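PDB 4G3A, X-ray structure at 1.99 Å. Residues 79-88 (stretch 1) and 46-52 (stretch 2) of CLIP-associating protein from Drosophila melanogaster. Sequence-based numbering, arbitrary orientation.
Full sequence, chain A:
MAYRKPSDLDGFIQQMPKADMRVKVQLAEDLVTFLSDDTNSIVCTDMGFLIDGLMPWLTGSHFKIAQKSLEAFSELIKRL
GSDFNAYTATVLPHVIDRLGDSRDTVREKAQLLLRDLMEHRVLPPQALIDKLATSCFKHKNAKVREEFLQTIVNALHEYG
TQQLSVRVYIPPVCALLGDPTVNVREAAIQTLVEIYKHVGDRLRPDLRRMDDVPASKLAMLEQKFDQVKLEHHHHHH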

# COMPACT_ATOMS: atom_id res chain seq x y z
N ARG A 79 2.02 14.39 9.12
CA ARG A 79 2.49 15.73 9.46
C ARG A 79 2.86 16.55 8.23
O ARG A 79 2.66 17.77 8.22
CB ARG A 79 3.72 15.67 10.37
CG ARG A 79 3.46 15.12 11.74
CD ARG A 79 4.72 15.21 12.54
NE ARG A 79 4.50 14.81 13.93
CZ ARG A 79 4.41 15.66 14.94
NH1 ARG A 79 4.53 16.97 14.74
NH2 ARG A 79 4.21 15.19 16.17
N LEU A 80 3.42 15.90 7.22
CA LEU A 80 3.98 16.60 6.07
C LEU A 80 2.99 16.80 4.93
O LEU A 80 3.11 17.74 4.14
CB LEU A 80 5.20 15.86 5.53
CG LEU A 80 6.56 16.36 6.02
CD1 LEU A 80 6.54 16.56 7.52
CD2 LEU A 80 7.66 15.40 5.61
N GLY A 81 2.01 15.91 4.82
CA GLY A 81 1.05 16.00 3.74
C GLY A 81 1.77 16.02 2.41
O GLY A 81 2.68 15.23 2.19
N SER A 82 1.38 16.94 1.53
CA SER A 82 1.93 16.98 0.18
C SER A 82 3.44 17.16 0.18
O SER A 82 4.12 16.80 -0.78
CB SER A 82 1.24 18.05 -0.69
OG SER A 82 1.51 19.36 -0.23
N ASP A 83 3.98 17.74 1.25
CA ASP A 83 5.41 17.96 1.33
C ASP A 83 6.19 16.64 1.32
O ASP A 83 7.32 16.58 0.84
CB ASP A 83 5.77 18.82 2.55
CG ASP A 83 5.26 20.25 2.43
OD1 ASP A 83 5.19 20.77 1.29
OD2 ASP A 83 4.92 20.86 3.46
N PHE A 84 5.56 15.58 1.82
CA PHE A 84 6.19 14.26 1.82
C PHE A 84 6.51 13.76 0.42
O PHE A 84 7.36 12.88 0.25
CB PHE A 84 5.30 13.23 2.53
CG PHE A 84 5.99 11.91 2.77
CD1 PHE A 84 5.94 10.89 1.83
CD2 PHE A 84 6.71 11.70 3.95
CE1 PHE A 84 6.58 9.69 2.05
CE2 PHE A 84 7.36 10.51 4.18
CZ PHE A 84 7.30 9.49 3.24
N ASN A 85 5.84 14.30 -0.59
CA ASN A 85 5.93 13.72 -1.93
C ASN A 85 7.33 13.81 -2.50
O ASN A 85 7.63 13.20 -3.53
CB ASN A 85 4.90 14.34 -2.88
CG ASN A 85 4.62 13.46 -4.09
OD1 ASN A 85 4.66 12.23 -3.99
ND2 ASN A 85 4.35 14.08 -5.23
N ALA A 86 8.20 14.56 -1.83
CA ALA A 86 9.60 14.63 -2.21
C ALA A 86 10.30 13.30 -1.98
O ALA A 86 11.34 13.02 -2.57
CB ALA A 86 10.30 15.73 -1.42
N TYR A 87 9.72 12.46 -1.13
CA TYR A 87 10.37 11.22 -0.72
C TYR A 87 9.68 9.97 -1.27
O TYR A 87 10.21 8.86 -1.16
CB TYR A 87 10.44 11.16 0.80
CG TYR A 87 11.00 12.43 1.40
CD1 TYR A 87 12.33 12.77 1.21
CD2 TYR A 87 10.20 13.30 2.13
CE1 TYR A 87 12.86 13.93 1.75
CE2 TYR A 87 10.72 14.47 2.68
CZ TYR A 87 12.05 14.78 2.48
OH TYR A 87 12.59 15.94 3.01
N THR A 88 8.51 10.15 -1.86
CA THR A 88 7.73 9.03 -2.39
C THR A 88 8.54 8.07 -3.28
O THR A 88 8.52 6.86 -3.08
CB THR A 88 6.47 9.53 -3.14
OG1 THR A 88 5.73 10.41 -2.30
CG2 THR A 88 5.58 8.36 -3.56
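Stretch 2, residues 46-52: DMGFLID

Stretch 2 is the first turn and a half of a helix, laid against the irregular segment by which stretch 1 leaves its own helix. That exit is at Gly81, whose phi of 55° is one that glycine adopts easily; a 3-10 segment follows, with Phe84 N to Gly81 O at 2.9 Å. The register runs the same way in both stretches: Phe84 CA lies 9.8 Å from Met47 CA, and Tyr87 CA 7.6 Å from Ile51 CA.

Met47 and Ile51, one helical turn apart (Ile51 N to Met47 O, 3.1 Å), both direct CA-to-CB toward stretch 1. Tyr87, chi1 m (-50°), meets them with its ring. Ile51, m for both chi1 and chi2, sets CG1 3.6 Å from the Tyr87 ring centroid and 9° off the normal, a CH-pi contact over one face; its CD1 reaches Phe84 CE2 at 4.3 Å. Met47, a selenomethionine with chi values t, p, p, places CG 3.6 Å from Tyr87 OH. Leu80, its CA-to-CB bond toward stretch 2, has chi1 between wells at -96° and meets Met47 CG through CD2 at 4.2 Å.

Tyr87 OH stands 3.6 Å from Gly48 N without a hydrogen bond; with chi1 t the Asp46 carboxylate reaches back to Gly48 N, which donates to Asp46 OD1 at 3.0 Å, the capping bond of the helix, with an N-H...acceptor angle of 141°. With no hydrogen bonds across it, the contact, which buries 243 Å² counting both sides, rests chiefly on apolar packing.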

# COMPACT_ATOMS: atom_id res chain seq x y z
N ASP A 46 17.58 18.94 8.86
CA ASP A 46 17.21 18.59 7.49
C ASP A 46 16.38 17.32 7.53
O ASP A 46 16.85 16.27 7.96
CB ASP A 46 18.46 18.40 6.63
CG ASP A 46 18.15 18.27 5.15
OD1 ASP A 46 17.02 17.86 4.80
OD2 ASP A 46 19.06 18.57 4.34
N MSE A 47 15.13 17.42 7.08
CA MSE A 47 14.20 16.29 7.10
C MSE A 47 14.73 15.11 6.31
O MSE A 47 14.52 13.96 6.68
CB MSE A 47 12.83 16.73 6.58
CG MSE A 47 11.80 15.62 6.49
SE MSE A 47 11.47 14.73 8.20
CE MSE A 47 10.57 16.18 9.14
N GLY A 48 15.43 15.40 5.22
CA GLY A 48 16.03 14.37 4.39
C GLY A 48 16.92 13.44 5.19
O GLY A 48 17.03 12.25 4.90
N PHE A 49 17.57 13.98 6.22
CA PHE A 49 18.43 13.18 7.08
C PHE A 49 17.65 12.10 7.81
O PHE A 49 18.13 10.99 8.01
CB PHE A 49 19.17 14.05 8.10
CG PHE A 49 20.34 14.80 7.53
CD1 PHE A 49 21.33 14.14 6.83
CD2 PHE A 49 20.46 16.17 7.73
CE1 PHE A 49 22.41 14.83 6.31
CE2 PHE A 49 21.54 16.86 7.22
CZ PHE A 49 22.51 16.19 6.51
N LEU A 50 16.43 12.43 8.23
CA LEU A 50 15.60 11.45 8.91
C LEU A 50 15.13 10.40 7.91
O LEU A 50 15.13 9.21 8.21
CB LEU A 50 14.40 12.10 9.59
CG LEU A 50 13.47 11.09 10.26
CD1 LEU A 50 14.23 10.26 11.28
CD2 LEU A 50 12.28 11.79 10.92
N ILE A 51 14.75 10.86 6.72
CA ILE A 51 14.34 9.95 5.64
C ILE A 51 15.44 8.96 5.31
O ILE A 51 15.20 7.76 5.22
CB ILE A 51 13.99 10.72 4.36
CG1 ILE A 51 12.85 11.70 4.64
CG2 ILE A 51 13.62 9.74 3.24
CD1 ILE A 51 11.56 11.04 5.12
N ASP A 52 16.66 9.48 5.13
CA ASP A 52 17.81 8.64 4.83
C ASP A 52 18.03 7.63 5.96
O ASP A 52 18.34 6.47 5.71
CB ASP A 52 19.06 9.49 4.63
CG ASP A 52 18.94 10.46 3.47
OD1 ASP A 52 18.10 10.23 2.57
OD2 ASP A 52 19.68 11.47 3.46